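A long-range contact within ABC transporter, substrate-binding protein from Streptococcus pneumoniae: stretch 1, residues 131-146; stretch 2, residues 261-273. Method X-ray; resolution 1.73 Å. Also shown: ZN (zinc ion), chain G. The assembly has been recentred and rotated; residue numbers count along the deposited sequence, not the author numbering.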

# COMPACT_ATOMS: atom_id res chain seq x y z
N SER A 131 11.04 2.84 1.99
CA SER A 131 9.95 1.89 1.87
C SER A 131 9.47 1.83 0.42
O SER A 131 9.38 2.85 -0.26
CB SER A 131 8.77 2.27 2.78
OG SER A 131 7.63 1.45 2.53
N ILE A 132 9.14 0.62 -0.02
CA ILE A 132 8.57 0.39 -1.34
C ILE A 132 7.27 1.16 -1.55
O ILE A 132 6.87 1.43 -2.69
CB ILE A 132 8.33 -1.14 -1.57
CG1 ILE A 132 8.10 -1.45 -3.06
CG2 ILE A 132 7.18 -1.65 -0.72
CD1 ILE A 132 8.27 -2.93 -3.41
N HIS A 133 6.61 1.51 -0.44
CA HIS A 133 5.38 2.25 -0.45
C HIS A 133 5.50 3.76 -0.63
O HIS A 133 4.50 4.41 -0.91
CB HIS A 133 4.61 1.96 0.83
CG HIS A 133 4.29 0.52 0.98
ND1 HIS A 133 3.36 -0.12 0.18
CD2 HIS A 133 4.83 -0.42 1.78
CE1 HIS A 133 3.31 -1.39 0.54
NE2 HIS A 133 4.21 -1.61 1.48
N SER A 134 6.72 4.29 -0.55
CA SER A 134 6.95 5.74 -0.53
C SER A 134 6.45 6.46 -1.78
O SER A 134 6.02 7.62 -1.68
CB SER A 134 8.44 6.05 -0.31
OG SER A 134 8.87 5.65 0.98
N VAL A 135 6.52 5.78 -2.93
CA VAL A 135 6.00 6.30 -4.21
C VAL A 135 5.19 5.17 -4.78
O VAL A 135 5.71 4.05 -4.88
CB VAL A 135 7.13 6.68 -5.18
CG1 VAL A 135 6.63 7.15 -6.57
CG2 VAL A 135 7.92 7.80 -4.57
N ASN A 136 3.93 5.44 -5.12
CA ASN A 136 3.07 4.42 -5.71
C ASN A 136 2.93 4.59 -7.23
O ASN A 136 3.07 3.60 -7.97
CB ASN A 136 1.72 4.34 -4.99
CG ASN A 136 0.87 5.61 -5.14
OD1 ASN A 136 1.35 6.72 -5.06
ND2 ASN A 136 -0.40 5.42 -5.32
N ASP A 137 2.73 5.82 -7.68
CA ASP A 137 2.48 6.13 -9.08
C ASP A 137 3.73 6.63 -9.82
O ASP A 137 3.81 7.79 -10.24
CB ASP A 137 1.33 7.13 -9.24
CG ASP A 137 1.62 8.50 -8.67
OD1 ASP A 137 2.24 8.61 -7.60
OD2 ASP A 137 1.22 9.50 -9.33
N MET A 138 4.69 5.74 -10.01
CA MET A 138 5.96 6.06 -10.67
C MET A 138 5.68 6.44 -12.13
O MET A 138 4.78 5.87 -12.76
CB MET A 138 6.93 4.87 -10.64
CG MET A 138 7.38 4.50 -9.27
SD MET A 138 8.50 3.09 -9.14
CE MET A 138 9.81 3.51 -10.28
N ALA A 139 6.45 7.42 -12.63
CA ALA A 139 6.38 7.85 -14.04
C ALA A 139 7.44 7.08 -14.83
O ALA A 139 8.57 6.91 -14.34
CB ALA A 139 6.59 9.34 -14.15
N TRP A 140 7.05 6.61 -16.00
CA TRP A 140 7.89 5.82 -16.88
C TRP A 140 7.91 6.48 -18.24
O TRP A 140 6.89 7.05 -18.68
CB TRP A 140 7.30 4.42 -17.00
CG TRP A 140 7.08 3.75 -15.69
CD1 TRP A 140 5.95 3.79 -14.94
CD2 TRP A 140 8.00 2.93 -14.98
NE1 TRP A 140 6.12 3.07 -13.80
CE2 TRP A 140 7.36 2.52 -13.81
CE3 TRP A 140 9.31 2.51 -15.23
CZ2 TRP A 140 7.98 1.69 -12.86
CZ3 TRP A 140 9.93 1.67 -14.28
CH2 TRP A 140 9.27 1.28 -13.12
N ILE A 141 9.05 6.40 -18.93
CA ILE A 141 9.21 7.07 -20.22
C ILE A 141 9.76 6.09 -21.27
O ILE A 141 10.57 5.22 -20.93
CB ILE A 141 10.08 8.33 -20.09
CG1 ILE A 141 10.12 9.14 -21.40
CG2 ILE A 141 11.47 8.01 -19.59
CD1 ILE A 141 10.69 10.52 -21.23
N ASN A 142 9.35 6.28 -22.53
CA ASN A 142 9.83 5.50 -23.66
C ASN A 142 11.23 5.91 -24.13
O ASN A 142 11.43 6.89 -24.87
CB ASN A 142 8.80 5.49 -24.81
CG ASN A 142 9.10 4.37 -25.81
OD1 ASN A 142 10.25 4.15 -26.12
ND2 ASN A 142 8.09 3.66 -26.27
N LYS A 143 12.23 5.17 -23.65
CA LYS A 143 13.62 5.39 -24.03
C LYS A 143 13.96 5.05 -25.49
O LYS A 143 14.88 5.63 -26.01
CB LYS A 143 14.58 4.58 -23.11
CG LYS A 143 14.83 5.19 -21.74
CD LYS A 143 16.15 4.74 -21.12
CE LYS A 143 16.50 3.26 -21.38
NZ LYS A 143 17.53 2.70 -20.44
N ASP A 144 13.25 4.11 -26.11
CA ASP A 144 13.34 3.85 -27.55
C ASP A 144 13.04 5.13 -28.33
O ASP A 144 13.84 5.54 -29.19
CB ASP A 144 12.35 2.78 -28.03
CG ASP A 144 12.71 1.37 -27.60
OD1 ASP A 144 13.82 1.12 -27.09
OD2 ASP A 144 11.84 0.49 -27.81
N TRP A 145 11.92 5.77 -28.01
CA TRP A 145 11.53 7.05 -28.67
C TRP A 145 12.55 8.18 -28.47
O TRP A 145 12.88 8.90 -29.41
CB TRP A 145 10.14 7.50 -28.22
CG TRP A 145 9.04 6.58 -28.59
CD1 TRP A 145 9.13 5.36 -29.22
CD2 TRP A 145 7.66 6.79 -28.34
NE1 TRP A 145 7.91 4.82 -29.37
CE2 TRP A 145 6.98 5.67 -28.84
CE3 TRP A 145 6.94 7.81 -27.74
CZ2 TRP A 145 5.61 5.54 -28.76
CZ3 TRP A 145 5.57 7.68 -27.65
CH2 TRP A 145 4.92 6.57 -28.16
N LEU A 146 13.05 8.33 -27.25
CA LEU A 146 14.09 9.33 -26.95
C LEU A 146 15.35 9.14 -27.82
O LEU A 146 15.89 10.12 -28.35
CB LEU A 146 14.51 9.26 -25.49
CG LEU A 146 13.58 9.84 -24.41
CD1 LEU A 146 14.21 9.55 -23.05
CD2 LEU A 146 13.39 11.34 -24.57
N ASP A 261 0.85 -2.38 -26.46
CA ASP A 261 1.24 -1.96 -27.81
C ASP A 261 2.22 -0.79 -27.86
O ASP A 261 2.49 -0.26 -28.94
CB ASP A 261 -0.01 -1.67 -28.66
CG ASP A 261 -0.94 -2.88 -28.75
OD1 ASP A 261 -0.43 -4.03 -28.74
OD2 ASP A 261 -2.18 -2.71 -28.80
N GLN A 262 2.77 -0.41 -26.71
CA GLN A 262 3.80 0.62 -26.58
C GLN A 262 3.41 1.95 -27.23
O GLN A 262 4.21 2.57 -27.93
CB GLN A 262 5.16 0.10 -27.07
CG GLN A 262 5.55 -1.23 -26.40
CD GLN A 262 7.04 -1.54 -26.41
OE1 GLN A 262 7.84 -0.77 -26.91
NE2 GLN A 262 7.40 -2.68 -25.84
N LYS A 263 2.19 2.37 -26.98
CA LYS A 263 1.68 3.63 -27.54
C LYS A 263 1.99 4.86 -26.68
O LYS A 263 1.82 6.01 -27.13
CB LYS A 263 0.17 3.51 -27.77
CG LYS A 263 -0.22 2.50 -28.86
CD LYS A 263 0.08 3.05 -30.25
CE LYS A 263 -0.10 2.01 -31.36
NZ LYS A 263 -1.41 1.30 -31.25
N PHE A 264 2.48 4.63 -25.46
CA PHE A 264 2.65 5.70 -24.48
C PHE A 264 4.06 6.28 -24.54
O PHE A 264 5.05 5.55 -24.68
CB PHE A 264 2.40 5.19 -23.07
CG PHE A 264 0.99 4.76 -22.77
CD1 PHE A 264 -0.12 5.38 -23.33
CD2 PHE A 264 0.78 3.77 -21.81
CE1 PHE A 264 -1.39 5.00 -22.96
CE2 PHE A 264 -0.49 3.39 -21.45
CZ PHE A 264 -1.58 4.00 -22.02
N GLY A 265 4.15 7.61 -24.46
CA GLY A 265 5.42 8.28 -24.31
C GLY A 265 5.86 8.28 -22.85
O GLY A 265 6.97 7.85 -22.52
N VAL A 266 4.99 8.84 -22.00
CA VAL A 266 5.19 8.91 -20.55
C VAL A 266 3.90 8.40 -19.97
O VAL A 266 2.83 8.80 -20.41
CB VAL A 266 5.51 10.34 -20.06
CG1 VAL A 266 5.49 10.44 -18.52
CG2 VAL A 266 6.84 10.82 -20.62
N TYR A 267 3.98 7.48 -19.00
CA TYR A 267 2.78 7.01 -18.32
C TYR A 267 3.13 6.66 -16.86
O TYR A 267 4.29 6.68 -16.49
CB TYR A 267 2.12 5.81 -19.04
CG TYR A 267 2.85 4.49 -18.84
CD1 TYR A 267 4.03 4.20 -19.53
CD2 TYR A 267 2.40 3.58 -17.92
CE1 TYR A 267 4.70 2.98 -19.33
CE2 TYR A 267 3.06 2.38 -17.69
CZ TYR A 267 4.21 2.07 -18.38
OH TYR A 267 4.81 0.86 -18.11
N PHE A 268 2.10 6.41 -16.07
CA PHE A 268 2.24 6.13 -14.63
C PHE A 268 1.73 4.74 -14.28
O PHE A 268 0.66 4.34 -14.72
CB PHE A 268 1.49 7.18 -13.79
CG PHE A 268 1.93 8.58 -14.06
CD1 PHE A 268 1.50 9.24 -15.18
CD2 PHE A 268 2.81 9.23 -13.19
CE1 PHE A 268 1.93 10.53 -15.46
CE2 PHE A 268 3.25 10.51 -13.46
CZ PHE A 268 2.79 11.17 -14.60
N THR A 269 2.45 4.04 -13.41
CA THR A 269 2.00 2.77 -12.84
C THR A 269 2.93 2.35 -11.73
O THR A 269 3.97 2.96 -11.52
CB THR A 269 1.87 1.64 -13.92
OG1 THR A 269 1.08 0.59 -13.37
CG2 THR A 269 3.19 1.16 -14.38
N TRP A 270 2.54 1.33 -10.99
CA TRP A 270 3.39 0.79 -9.94
C TRP A 270 4.66 0.16 -10.48
O TRP A 270 5.77 0.45 -10.03
CB TRP A 270 2.61 -0.19 -9.11
CG TRP A 270 3.35 -0.85 -7.98
CD1 TRP A 270 4.03 -2.03 -8.04
CD2 TRP A 270 3.42 -0.41 -6.61
NE1 TRP A 270 4.54 -2.35 -6.80
CE2 TRP A 270 4.18 -1.38 -5.90
CE3 TRP A 270 2.94 0.69 -5.93
CZ2 TRP A 270 4.45 -1.28 -4.55
CZ3 TRP A 270 3.19 0.80 -4.56
CH2 TRP A 270 3.96 -0.18 -3.89
N ASP A 271 4.48 -0.70 -11.47
CA ASP A 271 5.57 -1.46 -12.06
C ASP A 271 5.29 -1.57 -13.52
O ASP A 271 4.24 -2.09 -13.88
CB ASP A 271 5.62 -2.83 -11.36
CG ASP A 271 6.71 -3.77 -11.89
OD1 ASP A 271 7.22 -3.62 -13.03
OD2 ASP A 271 7.04 -4.72 -11.12
N LYS A 272 6.23 -1.10 -14.35
CA LYS A 272 6.09 -1.07 -15.83
C LYS A 272 5.78 -2.47 -16.41
O LYS A 272 5.08 -2.61 -17.44
CB LYS A 272 7.37 -0.51 -16.48
CG LYS A 272 8.60 -1.42 -16.40
CD LYS A 272 9.79 -0.85 -17.15
CE LYS A 272 10.87 -1.93 -17.28
NZ LYS A 272 12.16 -1.40 -17.76
N ASN A 273 6.23 -3.51 -15.71
CA ASN A 273 6.00 -4.89 -16.16
C ASN A 273 4.51 -5.23 -16.35
O ASN A 273 4.16 -6.01 -17.24
CB ASN A 273 6.71 -5.88 -15.22
CG ASN A 273 8.23 -5.83 -15.39
OD1 ASN A 273 8.78 -6.46 -16.30
ND2 ASN A 273 8.94 -5.08 -14.52
ZN ZN G . -1.47 -5.28 -27.60
O HOH W 1 8.91 1.43 -27.85
O HOH W 2 -3.46 -4.70 -26.50

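How do the two backbones satisfy one another? The strand that includes Ala139 to Asn142 runs antiparallel to the one through Tyr267 and Phe268, and the bonding alternates along the pair. Trp140 and Tyr267 are bonded in both directions: Trp140 N donates to Tyr267 O at 2.8 Å, and Tyr267 N returns a bond to Trp140 O at 3.0 Å. Two residues along, on the N-terminal side, Thr269 N donates to Met138 O at 3.0 Å; toward the end of the first strand, Asn142 N donates to Gly265 O at 2.9 Å. The carbonyls also receive polarized CA hydrogens: Val266 CA lies 3.1 Å from Trp140 O, and Phe268 CA 3.2 Å from Met138 O. At the non-hydrogen-bonded pairs, Ala139 with Phe268 and Ile141 with Val266, the chains draw closer, with CA to CA distances of 4.5 and 4.4 Å respectively.

What does the indole of Trp140 do with its one polar atom? Its NE1 donates to Thr269 O at 3.1 Å, an almost straight bond with an angle of 174° at the hydrogen, so the side chain extends the bonding begun by its own backbone. The rest of the side chain lies mostly against carbon: Lys272 CB sits over the six-membered ring of Trp140, 3.8 Å from its centroid and close to the ring normal, a CH-pi contact that uses the aliphatic base of the lysine; its NZ leads away and is hydrogen-bonded elsewhere in the structure. Trp140 CB makes an off-centre CH-pi contact with the Tyr267 ring, while the five-membered ring and the tyrosine ring lie near parallel but slid apart, barely overlapping.

Which side chains meet on the other face of the sheet? Alternation along the strands puts Ala139 and Ile141 on the same face as Phe268 and Val266. Ala139 CB packs 3.6 Å from Phe268 CE2, and Ile141 CG1 lies 3.8 Å from Val266 CG2. These side chains offer no hydrogen-bonding groups, so the contacts are purely apolar.

How are the polar groups satisfied where the first strand gives way to a helix? Asn142 OD1 caps the helix by accepting from Trp145 N at 3.0 Å. The same side chain reaches the second stretch through water 1: Asn142 ND2 donates to the water at 2.9 Å, and the water donates to Gln262 OE1 at 2.6 Å and to Asp144 OD2 at 3.1 Å. One water thus links three polar side chains that do not bond directly. Nearby, the Trp145 ring has Phe264 O over one face, its CH2 3.6 Å from that oxygen, and its CZ3 comes within 3.4 Å of Gly265 CA.

What closes the opposite end of the contact? Trp270 reaches back to the loop before the first strand, where its CZ2 packs 3.9 Å from Ile132 CG1. Its CA also approaches Asn136 O at 3.4 Å, a CA-H...O contact, weaker than a conventional hydrogen bond.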